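Local coordinates for protein ATP-dependent kinase YFH7 (Saccharomyces cerevisiae, PDB 2GA8) that acts as an ATP-dependent P-loop kinase that could be involved in assembly of the endoplasmic reticulum membrane, at residues Leu166-Leu171 against Leu246-Pro251; Lys80-Asn85 against Gln107-Ser112; Val124-Gly129 against Ser192-Gln197. All coordinates share one frame; numbering follows the deposited sequence.

Contact 1: Leu166-Leu171 against Leu246-Pro251; sequences LSRRCL and LKDPTP
Arg168 and Asp248 hold the start of helix 168-171 against the edge strand 248-256, the aspartate accepting from both the backbone and the side chain of the arginine. CB of Arg168 lies 3.8 Å from Asp248 OD1. CG, anti to the carbonyl carbon (chi1 -66°), is 3.4 Å from Asp248 OD1; the next atom, CD, is 3.5 Å from Lys247 O. A bend at chi3 then brings NE to Asp248 OD2 at 2.9 Å, a salt bridge in which the donor stands 50° above the carboxylate plane. Beyond it, NH1 passes OD2 more distantly. The other oxygen, OD1, receives Arg168 N at 2.8 Å through its syn lone pair and also forms a salt bridge with Arg184, which donates to Lys247 O as well. A water accepts from Arg169 N and donates to Asp248 OD2, so both carboxylate oxygens are tied to the first turn of the helix. Ser167 OG accepts from Cys170 N at 3.0 Å, while Ser167 CA packs on Pro249 CD. Lys247 and Asp248 face Asn243 in a G1 beta bulge, and the whole is a serine N-capped helix start docked on the border of a mixed sheet.

Contact 2: Lys80-Asn85 against Gln107-Ser112; sequences KTLQPN and QPVKYS
In Leu82, chi1 (-174°) sets CG anti to the backbone N and chi2 (59°) then places the methyls, with CD2 4.0 Å from Tyr111 CD2; Tyr111 carries its own CG between the backbone N and the carbonyl carbon (chi1 67°), and the two side chains lie side by side, pointing the same way. The segments belong to a beta-alpha-beta unit, in which the short, weakly bonded strand 80-81 precedes helix 84-92 and strand 109-111; Thr81 pairs in parallel with Lys110 at the border of the mixed sheet. Lys110 is gripped through both backbone polar atoms: its N donates to Lys80 O at 3.1 Å, and its O accepts from Leu82 N at 2.7 Å in a nearly straight bond. A water accepts from Lys80 N and donates to Pro108 O. Val109 sits between two neighbours, with CG1 3.8 Å from Lys80 CG and CG2 4.0 Å from Leu82 CB. Val87 of helix 84-92 packs on Leu82 and Tyr111, joining the helix to this apolar patch. The opposite face holds Thr81 and Lys110, whose extended chain carries NZ to Val76 O. Partway along that chain, Lys110 CE passes 3.4 Å from Thr81 OG1.

Contact 3: Val124-Gly129 against Ser192-Gln197; sequences VVARGG and SNNFLQ
Strand 123-125 leads into a type I beta turn from Ala126 to Gly129, closed by Gly129 N donating to Ala126 O, and this backbone runs over the first turns of helix 192-206, with Ala126 and Asn194 nearest at 5.2 Å between CA atoms. Ala126 CB packs 3.5 Å from Asn193 CB and also meets Asn194 CB. Farther along the helix, Val124 CG1, anti to its backbone N (chi1 175°), meets Gln197 CG at 4.0 Å. The contact is thus a helix lying on one face of the mixed sheet, with Val125 pointing away from the helix. Arg127 supplies the polar half. Its chain crosses the Asn193 side chain at about a right angle, CD lying 3.5 Å from OD1, and NH1 then donates to Asn193 OD1 at 2.8 Å, with the oxygen in the guanidinium plane. The same NH1 makes a weak bond to Ser192 OG, and a water accepts from NH2 and donates to that hydroxyl, while Arg127 NE is held by Val101 O. An alanine in place of Arg127 would probably leave Asn193 OD1 without its guanidinium donor and open a gap beside the helix start, where the water would lose one of its anchors. Asn193 ND2 is fixed separately by the carbonyls of Asp103 and Phe106, and Ser192 OG bonds to Glu275 and Asn276. Gly128 N donates to Asp191 OD2, and Asp191 OD1 receives Asn194 N, so one carboxylate joins turn to helix.

All three contacts reach the same six-stranded mixed sheet, which is separate from the parallel sheet containing strand 25-30, just before the P-loop, which probably binds ATP. Contact 2 pairs strand 80-81 at one border with strand 109-111, contact 3 lays helix 192-206 on the next strand, 123-125, and contact 1 docks helix 168-171 on the opposite border strand, 248-256. Contact 2 closes first along the chain; the segments of contacts 3 and 1 then alternate. Contacts 2 and 3 have centres about 12 Å apart and meet between neighbouring strands, whereas contacts 1 and 3, about 13 Å apart by centres, meet where Leu166 packs on Gly128. Contacts 1 and 2, about 21 Å apart by centres, do not touch, leaving contact 3 as the bridge.

Contact 1: Leu166-Leu171 against Leu246-Pro251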
ATOM      1  N   LEU A 166      11.944  -4.672   3.223  1.00 15.36           N
ATOM      2  CA  LEU A 166      12.526  -5.691   4.085  1.00 14.92           C
ATOM      3  C   LEU A 166      13.410  -4.990   5.113  1.00 15.53           C
ATOM      4  O   LEU A 166      14.035  -3.971   4.807  1.00 15.28           O
ATOM      5  CB  LEU A 166      13.346  -6.681   3.257  1.00 14.79           C
ATOM      6  CG  LEU A 166      12.509  -7.532   2.299  1.00 13.11           C
ATOM      7  CD1 LEU A 166      13.416  -8.358   1.398  1.00 14.83           C
ATOM      8  CD2 LEU A 166      11.575  -8.420   3.109  1.00 13.51           C
ATOM      9  N   SER A 167      13.447  -5.521   6.330  1.00 16.45           N
ATOM     10  CA  SER A 167      14.253  -4.918   7.384  1.00 17.51           C
ATOM     11  C   SER A 167      15.733  -5.041   7.067  1.00 18.41           C
ATOM     12  O   SER A 167      16.148  -5.897   6.284  1.00 19.01           O
ATOM     13  CB  SER A 167      13.973  -5.587   8.732  1.00 16.62           C
ATOM     14  OG  SER A 167      14.454  -6.918   8.746  1.00 18.61           O
ATOM     15  N   ARG A 168      16.530  -4.184   7.691  1.00 20.08           N
ATOM     16  CA  ARG A 168      17.966  -4.207   7.473  1.00 22.07           C
ATOM     17  C   ARG A 168      18.552  -5.545   7.912  1.00 22.83           C
ATOM     18  O   ARG A 168      19.460  -6.069   7.265  1.00 23.46           O
ATOM     19  CB  ARG A 168      18.623  -3.053   8.228  1.00 24.48           C
ATOM     20  CG  ARG A 168      18.239  -1.678   7.689  1.00 28.17           C
ATOM     21  CD  ARG A 168      18.869  -0.559   8.507  1.00 31.49           C
ATOM     22  NE  ARG A 168      18.529  -0.666   9.921  1.00 35.53           N
ATOM     23  CZ  ARG A 168      19.425  -0.770  10.899  1.00 39.28           C
ATOM     24  NH1 ARG A 168      19.026  -0.865  12.161  1.00 41.05           N
ATOM     25  NH2 ARG A 168      20.722  -0.777  10.615  1.00 40.15           N
ATOM     26  N   ARG A 169      18.035  -6.103   9.004  1.00 22.86           N
ATOM     27  CA  ARG A 169      18.531  -7.387   9.490  1.00 24.04           C
ATOM     28  C   ARG A 169      18.128  -8.488   8.518  1.00 24.13           C
ATOM     29  O   ARG A 169      18.807  -9.505   8.396  1.00 22.77           O
ATOM     30  CB  ARG A 169      17.983  -7.700  10.885  1.00 26.35           C
ATOM     31  CG  ARG A 169      18.444  -9.052  11.420  1.00 32.89           C
ATOM     32  CD  ARG A 169      18.049  -9.289  12.879  1.00 37.39           C
ATOM     33  NE  ARG A 169      18.806  -8.458  13.814  1.00 42.53           N
ATOM     34  CZ  ARG A 169      18.527  -7.188  14.095  1.00 44.74           C
ATOM     35  NH1 ARG A 169      17.496  -6.582  13.518  1.00 46.02           N
ATOM     36  NH2 ARG A 169      19.282  -6.521  14.958  1.00 46.35           N
ATOM     37  N   CYS A 170      17.013  -8.280   7.829  1.00 22.35           N
ATOM     38  CA  CYS A 170      16.539  -9.248   6.856  1.00 22.90           C
ATOM     39  C   CYS A 170      17.500  -9.227   5.664  1.00 21.73           C
ATOM     40  O   CYS A 170      17.887 -10.269   5.135  1.00 19.83           O
ATOM     41  CB  CYS A 170      15.122  -8.874   6.410  1.00 24.81           C
ATOM     42  SG  CYS A 170      14.255 -10.154   5.492  1.00 29.22           S
ATOM     43  N   LEU A 171      17.894  -8.029   5.251  1.00 22.37           N
ATOM     44  CA  LEU A 171      18.805  -7.885   4.123  1.00 24.02           C
ATOM     45  C   LEU A 171      20.172  -8.496   4.431  1.00 25.10           C
ATOM     46  O   LEU A 171      20.907  -8.871   3.517  1.00 25.81           O
ATOM     47  CB  LEU A 171      18.955  -6.407   3.750  1.00 23.00           C
ATOM     48  CG  LEU A 171      17.679  -5.687   3.292  1.00 24.12           C
ATOM     49  CD1 LEU A 171      18.008  -4.244   2.963  1.00 25.73           C
ATOM     50  CD2 LEU A 171      17.083  -6.387   2.072  1.00 23.25           C
ATOM     51  N   LEU A 246      14.584   5.130  12.132  1.00 45.06           N
ATOM     52  CA  LEU A 246      15.162   3.827  12.452  1.00 43.54           C
ATOM     53  C   LEU A 246      15.617   3.083  11.203  1.00 41.81           C
ATOM     54  O   LEU A 246      16.259   2.037  11.297  1.00 41.60           O
ATOM     55  CB  LEU A 246      14.147   2.970  13.213  1.00 45.27           C
ATOM     56  CG  LEU A 246      13.631   3.527  14.542  1.00 46.53           C
ATOM     57  CD1 LEU A 246      12.663   2.530  15.161  1.00 47.44           C
ATOM     58  CD2 LEU A 246      14.795   3.793  15.483  1.00 46.70           C
ATOM     59  N   LYS A 247      15.278   3.624  10.038  1.00 39.08           N
ATOM     60  CA  LYS A 247      15.652   3.015   8.766  1.00 37.89           C
ATOM     61  C   LYS A 247      15.043   1.621   8.619  1.00 34.46           C
ATOM     62  O   LYS A 247      15.628   0.748   7.977  1.00 33.32           O
ATOM     63  CB  LYS A 247      17.177   2.915   8.659  1.00 40.67           C
ATOM     64  CG  LYS A 247      17.915   4.219   8.922  1.00 43.69           C
ATOM     65  CD  LYS A 247      17.590   5.271   7.876  1.00 46.24           C
ATOM     66  CE  LYS A 247      18.302   6.580   8.182  1.00 46.94           C
ATOM     67  NZ  LYS A 247      19.782   6.408   8.241  1.00 48.18           N
ATOM     68  N   ASP A 248      13.872   1.416   9.213  1.00 31.04           N
ATOM     69  CA  ASP A 248      13.201   0.123   9.143  1.00 27.87           C
ATOM     70  C   ASP A 248      11.687   0.219   9.256  1.00 27.24           C
ATOM     71  O   ASP A 248      11.142   1.220   9.724  1.00 25.81           O
ATOM     72  CB  ASP A 248      13.713  -0.814  10.245  1.00 27.75           C
ATOM     73  CG  ASP A 248      14.947  -1.593   9.829  1.00 28.23           C
ATOM     74  OD1 ASP A 248      14.971  -2.115   8.693  1.00 25.26           O
ATOM     75  OD2 ASP A 248      15.888  -1.701  10.643  1.00 30.89           O
ATOM     76  N   PRO A 249      10.982  -0.836   8.822  1.00 25.86           N
ATOM     77  CA  PRO A 249       9.520  -0.854   8.888  1.00 27.48           C
ATOM     78  C   PRO A 249       9.049  -0.950  10.337  1.00 28.67           C
ATOM     79  O   PRO A 249       9.716  -1.558  11.176  1.00 28.80           O
ATOM     80  CB  PRO A 249       9.155  -2.088   8.067  1.00 25.65           C
ATOM     81  CG  PRO A 249      10.321  -2.994   8.290  1.00 26.89           C
ATOM     82  CD  PRO A 249      11.493  -2.055   8.173  1.00 26.94           C
ATOM     83  N   THR A 250       7.911  -0.327  10.625  1.00 29.66           N
ATOM     84  CA  THR A 250       7.339  -0.335  11.964  1.00 31.24           C
ATOM     85  C   THR A 250       5.879  -0.787  11.873  1.00 31.19           C
ATOM     86  O   THR A 250       5.183  -0.482  10.906  1.00 28.78           O
ATOM     87  CB  THR A 250       7.434   1.064  12.614  1.00 32.90           C
ATOM     88  OG1 THR A 250       6.858   1.024  13.926  1.00 35.18           O
ATOM     89  CG2 THR A 250       6.718   2.100  11.770  1.00 31.89           C
ATOM     90  N   PRO A 251       5.402  -1.523  12.886  1.00 31.45           N
ATOM     91  CA  PRO A 251       4.037  -2.052  12.964  1.00 30.40           C
ATOM     92  C   PRO A 251       2.859  -1.089  13.047  1.00 30.17           C
ATOM     93  O   PRO A 251       2.974   0.046  13.513  1.00 27.92           O
ATOM     94  CB  PRO A 251       4.100  -2.968  14.183  1.00 31.26           C
ATOM     95  CG  PRO A 251       5.059  -2.250  15.068  1.00 32.13           C
ATOM     96  CD  PRO A 251       6.160  -1.878  14.099  1.00 31.75           C
TER
HETATM   97  O   HOH W   1      16.565  -4.434  11.120  1.00 23.63           O

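Contact 2: Lys80-Asn85 against Gln107-Ser112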
ATOM      1  N   LYS A  80      -2.147 -21.005   5.626  1.00 26.97           N
ATOM      2  CA  LYS A  80      -1.841 -22.055   6.582  1.00 27.28           C
ATOM      3  C   LYS A  80      -1.416 -21.399   7.888  1.00 27.80           C
ATOM      4  O   LYS A  80      -0.824 -20.313   7.893  1.00 27.07           O
ATOM      5  CB  LYS A  80      -0.731 -22.974   6.053  1.00 29.59           C
ATOM      6  CG  LYS A  80       0.664 -22.668   6.573  1.00 32.66           C
ATOM      7  CD  LYS A  80       1.672 -23.698   6.071  1.00 35.12           C
ATOM      8  CE  LYS A  80       3.050 -23.463   6.668  1.00 35.44           C
ATOM      9  NZ  LYS A  80       3.023 -23.596   8.151  1.00 35.94           N
ATOM     10  N   THR A  81      -1.731 -22.052   9.000  1.00 25.74           N
ATOM     11  CA  THR A  81      -1.386 -21.521  10.308  1.00 25.72           C
ATOM     12  C   THR A  81       0.055 -21.840  10.671  1.00 25.91           C
ATOM     13  O   THR A  81       0.511 -22.973  10.508  1.00 26.36           O
ATOM     14  CB  THR A  81      -2.307 -22.108  11.405  1.00 26.41           C
ATOM     15  OG1 THR A  81      -3.670 -21.795  11.100  1.00 28.79           O
ATOM     16  CG2 THR A  81      -1.958 -21.535  12.767  1.00 27.25           C
ATOM     17  N   LEU A  82       0.777 -20.833  11.144  1.00 25.27           N
ATOM     18  CA  LEU A  82       2.150 -21.038  11.568  1.00 25.43           C
ATOM     19  C   LEU A  82       1.994 -21.662  12.947  1.00 26.12           C
ATOM     20  O   LEU A  82       1.669 -20.969  13.911  1.00 26.83           O
ATOM     21  CB  LEU A  82       2.890 -19.703  11.674  1.00 23.49           C
ATOM     22  CG  LEU A  82       4.389 -19.776  11.982  1.00 22.41           C
ATOM     23  CD1 LEU A  82       5.109 -20.572  10.895  1.00 23.84           C
ATOM     24  CD2 LEU A  82       4.954 -18.371  12.073  1.00 23.52           C
ATOM     25  N   GLN A  83       2.192 -22.974  13.029  1.00 28.58           N
ATOM     26  CA  GLN A  83       2.051 -23.691  14.291  1.00 29.45           C
ATOM     27  C   GLN A  83       2.835 -23.035  15.424  1.00 28.64           C
ATOM     28  O   GLN A  83       3.912 -22.478  15.208  1.00 28.88           O
ATOM     29  CB  GLN A  83       2.492 -25.146  14.120  1.00 31.06           C
ATOM     30  CG  GLN A  83       1.629 -25.946  13.152  1.00 33.81           C
ATOM     31  CD  GLN A  83       0.158 -25.948  13.541  1.00 35.90           C
ATOM     32  OE1 GLN A  83      -0.196 -26.270  14.677  1.00 34.59           O
ATOM     33  NE2 GLN A  83      -0.706 -25.592  12.595  1.00 36.08           N
ATOM     34  N   PRO A  84       2.298 -23.095  16.653  1.00 29.00           N
ATOM     35  CA  PRO A  84       2.927 -22.509  17.839  1.00 29.25           C
ATOM     36  C   PRO A  84       4.434 -22.723  17.945  1.00 30.29           C
ATOM     37  O   PRO A  84       5.169 -21.806  18.311  1.00 30.59           O
ATOM     38  CB  PRO A  84       2.161 -23.163  18.981  1.00 29.24           C
ATOM     39  CG  PRO A  84       0.777 -23.261  18.412  1.00 28.90           C
ATOM     40  CD  PRO A  84       1.046 -23.788  17.017  1.00 27.91           C
ATOM     41  N   ASN A  85       4.896 -23.928  17.625  1.00 32.23           N
ATOM     42  CA  ASN A  85       6.322 -24.224  17.702  1.00 33.56           C
ATOM     43  C   ASN A  85       7.121 -23.377  16.714  1.00 33.81           C
ATOM     44  O   ASN A  85       8.169 -22.825  17.058  1.00 33.99           O
ATOM     45  CB  ASN A  85       6.577 -25.719  17.449  1.00 36.30           C
ATOM     46  CG  ASN A  85       6.063 -26.189  16.097  1.00 36.88           C
ATOM     47  OD1 ASN A  85       4.868 -26.125  15.813  1.00 38.40           O
ATOM     48  ND2 ASN A  85       6.972 -26.672  15.257  1.00 40.17           N
ATOM     49  N   GLN A 107       4.788 -18.680   0.708  1.00 17.61           N
ATOM     50  CA  GLN A 107       3.423 -18.250   0.977  1.00 18.47           C
ATOM     51  C   GLN A 107       3.262 -17.664   2.369  1.00 17.02           C
ATOM     52  O   GLN A 107       3.875 -18.126   3.333  1.00 16.26           O
ATOM     53  CB  GLN A 107       2.438 -19.413   0.788  1.00 20.63           C
ATOM     54  CG  GLN A 107       2.282 -19.860  -0.660  1.00 26.61           C
ATOM     55  CD  GLN A 107       1.827 -18.733  -1.570  1.00 30.14           C
ATOM     56  OE1 GLN A 107       0.731 -18.188  -1.409  1.00 32.47           O
ATOM     57  NE2 GLN A 107       2.670 -18.373  -2.528  1.00 30.17           N
ATOM     58  N   PRO A 108       2.439 -16.614   2.487  1.00 16.03           N
ATOM     59  CA  PRO A 108       2.192 -15.962   3.774  1.00 16.32           C
ATOM     60  C   PRO A 108       1.543 -16.957   4.727  1.00 16.30           C
ATOM     61  O   PRO A 108       0.794 -17.838   4.297  1.00 16.07           O
ATOM     62  CB  PRO A 108       1.237 -14.827   3.411  1.00 15.20           C
ATOM     63  CG  PRO A 108       1.607 -14.505   1.995  1.00 16.03           C
ATOM     64  CD  PRO A 108       1.798 -15.873   1.387  1.00 16.35           C
ATOM     65  N   VAL A 109       1.841 -16.817   6.011  1.00 18.47           N
ATOM     66  CA  VAL A 109       1.270 -17.687   7.029  1.00 19.15           C
ATOM     67  C   VAL A 109       0.655 -16.813   8.120  1.00 20.44           C
ATOM     68  O   VAL A 109       1.015 -15.643   8.269  1.00 18.47           O
ATOM     69  CB  VAL A 109       2.340 -18.634   7.630  1.00 18.95           C
ATOM     70  CG1 VAL A 109       2.863 -19.566   6.546  1.00 20.84           C
ATOM     71  CG2 VAL A 109       3.484 -17.832   8.230  1.00 18.98           C
ATOM     72  N   LYS A 110      -0.275 -17.385   8.878  1.00 20.65           N
ATOM     73  CA  LYS A 110      -0.966 -16.656   9.935  1.00 22.40           C
ATOM     74  C   LYS A 110      -0.768 -17.276  11.312  1.00 24.08           C
ATOM     75  O   LYS A 110      -0.372 -18.434  11.432  1.00 23.54           O
ATOM     76  CB  LYS A 110      -2.463 -16.626   9.636  1.00 23.89           C
ATOM     77  CG  LYS A 110      -3.090 -18.015   9.650  1.00 23.74           C
ATOM     78  CD  LYS A 110      -4.551 -17.996   9.254  1.00 28.35           C
ATOM     79  CE  LYS A 110      -5.123 -19.406   9.238  1.00 28.38           C
ATOM     80  NZ  LYS A 110      -6.513 -19.441   8.698  1.00 32.16           N
ATOM     81  N   TYR A 111      -1.057 -16.491  12.345  1.00 25.25           N
ATOM     82  CA  TYR A 111      -0.958 -16.951  13.725  1.00 26.50           C
ATOM     83  C   TYR A 111      -1.528 -15.914  14.683  1.00 29.57           C
ATOM     84  O   TYR A 111      -1.546 -14.719  14.386  1.00 26.22           O
ATOM     85  CB  TYR A 111       0.496 -17.274  14.091  1.00 24.30           C
ATOM     86  CG  TYR A 111       1.430 -16.088  14.145  1.00 23.74           C
ATOM     87  CD1 TYR A 111       1.579 -15.343  15.315  1.00 22.61           C
ATOM     88  CD2 TYR A 111       2.172 -15.714  13.027  1.00 23.71           C
ATOM     89  CE1 TYR A 111       2.447 -14.259  15.370  1.00 22.81           C
ATOM     90  CE2 TYR A 111       3.042 -14.631  13.070  1.00 22.69           C
ATOM     91  CZ  TYR A 111       3.175 -13.909  14.243  1.00 23.21           C
ATOM     92  OH  TYR A 111       4.034 -12.841  14.283  1.00 23.27           O
ATOM     93  N   SER A 112      -2.008 -16.385  15.829  1.00 32.31           N
ATOM     94  CA  SER A 112      -2.585 -15.507  16.839  1.00 37.24           C
ATOM     95  C   SER A 112      -1.490 -14.754  17.584  1.00 38.92           C
ATOM     96  O   SER A 112      -0.638 -15.363  18.234  1.00 40.18           O
ATOM     97  CB  SER A 112      -3.417 -16.325  17.826  1.00 37.68           C
ATOM     98  OG  SER A 112      -4.416 -17.064  17.143  1.00 41.70           O
TER
HETATM   99  O   HOH W   2      -0.041 -20.380   3.544  1.00 23.13           O

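Contact 3: Val124-Gly129 against Ser192-Gln197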
ATOM      1  N   VAL A 124      -0.267 -11.805   9.930  1.00 16.50           N
ATOM      2  CA  VAL A 124      -0.001 -12.448   8.651  1.00 15.86           C
ATOM      3  C   VAL A 124       1.402 -12.023   8.239  1.00 14.26           C
ATOM      4  O   VAL A 124       1.670 -10.833   8.085  1.00 11.92           O
ATOM      5  CB  VAL A 124      -1.007 -11.991   7.574  1.00 16.61           C
ATOM      6  CG1 VAL A 124      -0.633 -12.588   6.215  1.00 15.85           C
ATOM      7  CG2 VAL A 124      -2.420 -12.411   7.975  1.00 18.76           C
ATOM      8  N   VAL A 125       2.302 -12.994   8.088  1.00 13.96           N
ATOM      9  CA  VAL A 125       3.681 -12.702   7.711  1.00 14.48           C
ATOM     10  C   VAL A 125       4.132 -13.506   6.503  1.00 15.07           C
ATOM     11  O   VAL A 125       3.610 -14.586   6.230  1.00 14.32           O
ATOM     12  CB  VAL A 125       4.672 -12.993   8.869  1.00 14.58           C
ATOM     13  CG1 VAL A 125       4.417 -12.043  10.024  1.00 15.09           C
ATOM     14  CG2 VAL A 125       4.532 -14.443   9.334  1.00 15.46           C
ATOM     15  N   ALA A 126       5.101 -12.958   5.778  1.00 15.28           N
ATOM     16  CA  ALA A 126       5.651 -13.622   4.608  1.00 15.78           C
ATOM     17  C   ALA A 126       7.172 -13.669   4.740  1.00 15.65           C
ATOM     18  O   ALA A 126       7.694 -13.742   5.849  1.00 16.12           O
ATOM     19  CB  ALA A 126       5.236 -12.896   3.335  1.00 15.65           C
ATOM     20  N   ARG A 127       7.890 -13.599   3.627  1.00 16.38           N
ATOM     21  CA  ARG A 127       9.343 -13.711   3.700  1.00 17.06           C
ATOM     22  C   ARG A 127      10.076 -12.632   4.488  1.00 17.33           C
ATOM     23  O   ARG A 127      11.224 -12.827   4.867  1.00 19.65           O
ATOM     24  CB  ARG A 127       9.935 -13.847   2.293  1.00 16.97           C
ATOM     25  CG  ARG A 127      10.030 -12.581   1.460  1.00 14.86           C
ATOM     26  CD  ARG A 127      10.598 -12.958   0.092  1.00 15.15           C
ATOM     27  NE  ARG A 127      11.482 -11.942  -0.470  1.00 15.40           N
ATOM     28  CZ  ARG A 127      11.113 -11.032  -1.366  1.00 16.82           C
ATOM     29  NH1 ARG A 127       9.861 -10.997  -1.811  1.00 16.12           N
ATOM     30  NH2 ARG A 127      12.003 -10.166  -1.830  1.00 14.37           N
ATOM     31  N   GLY A 128       9.412 -11.511   4.752  1.00 16.29           N
ATOM     32  CA  GLY A 128      10.041 -10.439   5.504  1.00 15.65           C
ATOM     33  C   GLY A 128       9.926 -10.627   7.009  1.00 16.29           C
ATOM     34  O   GLY A 128      10.568  -9.922   7.786  1.00 16.86           O
ATOM     35  N   GLY A 129       9.102 -11.579   7.431  1.00 16.44           N
ATOM     36  CA  GLY A 129       8.952 -11.822   8.854  1.00 16.79           C
ATOM     37  C   GLY A 129       8.029 -10.832   9.535  1.00 16.32           C
ATOM     38  O   GLY A 129       7.273 -10.119   8.877  1.00 15.02           O
ATOM     39  N   SER A 192       7.379  -8.514  -1.259  1.00 11.74           N
ATOM     40  CA  SER A 192       6.329  -8.493  -2.273  1.00 11.29           C
ATOM     41  C   SER A 192       5.260  -9.539  -1.982  1.00 10.19           C
ATOM     42  O   SER A 192       4.094  -9.357  -2.349  1.00 11.41           O
ATOM     43  CB  SER A 192       6.921  -8.744  -3.666  1.00 11.01           C
ATOM     44  OG  SER A 192       7.527 -10.018  -3.733  1.00 12.50           O
ATOM     45  N   ASN A 193       5.667 -10.630  -1.329  1.00  9.63           N
ATOM     46  CA  ASN A 193       4.767 -11.724  -0.963  1.00 12.94           C
ATOM     47  C   ASN A 193       3.633 -11.203  -0.079  1.00 11.88           C
ATOM     48  O   ASN A 193       2.450 -11.438  -0.345  1.00 12.60           O
ATOM     49  CB  ASN A 193       5.509 -12.804  -0.149  1.00 12.16           C
ATOM     50  CG  ASN A 193       6.814 -13.267  -0.793  1.00 15.80           C
ATOM     51  OD1 ASN A 193       7.511 -12.498  -1.444  1.00 15.87           O
ATOM     52  ND2 ASN A 193       7.162 -14.532  -0.571  1.00 13.50           N
ATOM     53  N   ASN A 194       4.008 -10.511   0.992  1.00 13.04           N
ATOM     54  CA  ASN A 194       3.013  -9.997   1.921  1.00 11.46           C
ATOM     55  C   ASN A 194       2.246  -8.796   1.380  1.00 11.61           C
ATOM     56  O   ASN A 194       1.103  -8.569   1.772  1.00 12.18           O
ATOM     57  CB  ASN A 194       3.650  -9.664   3.279  1.00 11.57           C
ATOM     58  CG  ASN A 194       2.815 -10.159   4.448  1.00 13.52           C
ATOM     59  OD1 ASN A 194       2.847  -9.592   5.543  1.00 13.22           O
ATOM     60  ND2 ASN A 194       2.066 -11.228   4.223  1.00  9.10           N
ATOM     61  N   PHE A 195       2.856  -8.019   0.489  1.00  9.86           N
ATOM     62  CA  PHE A 195       2.129  -6.889  -0.069  1.00 10.35           C
ATOM     63  C   PHE A 195       1.021  -7.455  -0.957  1.00 10.86           C
ATOM     64  O   PHE A 195      -0.112  -6.979  -0.952  1.00  9.76           O
ATOM     65  CB  PHE A 195       3.034  -5.985  -0.900  1.00 11.35           C
ATOM     66  CG  PHE A 195       2.371  -4.700  -1.292  1.00 13.43           C
ATOM     67  CD1 PHE A 195       2.344  -3.625  -0.410  1.00 14.03           C
ATOM     68  CD2 PHE A 195       1.681  -4.596  -2.494  1.00 15.50           C
ATOM     69  CE1 PHE A 195       1.635  -2.464  -0.718  1.00 14.62           C
ATOM     70  CE2 PHE A 195       0.966  -3.440  -2.809  1.00 15.43           C
ATOM     71  CZ  PHE A 195       0.944  -2.377  -1.920  1.00 15.11           C
ATOM     72  N   LEU A 196       1.360  -8.477  -1.734  1.00 12.91           N
ATOM     73  CA  LEU A 196       0.369  -9.112  -2.587  1.00 11.57           C
ATOM     74  C   LEU A 196      -0.732  -9.673  -1.689  1.00 12.09           C
ATOM     75  O   LEU A 196      -1.915  -9.598  -2.022  1.00 12.59           O
ATOM     76  CB  LEU A 196       1.006 -10.244  -3.401  1.00 14.06           C
ATOM     77  CG  LEU A 196       0.040 -11.082  -4.246  1.00 15.12           C
ATOM     78  CD1 LEU A 196      -0.708 -10.173  -5.219  1.00 15.65           C
ATOM     79  CD2 LEU A 196       0.822 -12.159  -5.006  1.00 17.98           C
ATOM     80  N   GLN A 197      -0.351 -10.218  -0.536  1.00 11.79           N
ATOM     81  CA  GLN A 197      -1.334 -10.773   0.379  1.00 13.29           C
ATOM     82  C   GLN A 197      -2.260  -9.672   0.890  1.00 12.11           C
ATOM     83  O   GLN A 197      -3.451  -9.897   1.073  1.00 12.49           O
ATOM     84  CB  GLN A 197      -0.650 -11.482   1.552  1.00 13.07           C
ATOM     85  CG  GLN A 197      -1.591 -12.346   2.386  1.00 15.16           C
ATOM     86  CD  GLN A 197      -2.338 -13.383   1.554  1.00 16.12           C
ATOM     87  OE1 GLN A 197      -1.764 -14.022   0.676  1.00 19.10           O
ATOM     88  NE2 GLN A 197      -3.623 -13.561   1.842  1.00 18.13           N
TER
HETATM   89  O   HOH W   3      10.406  -8.853  -3.916  1.00 15.64           O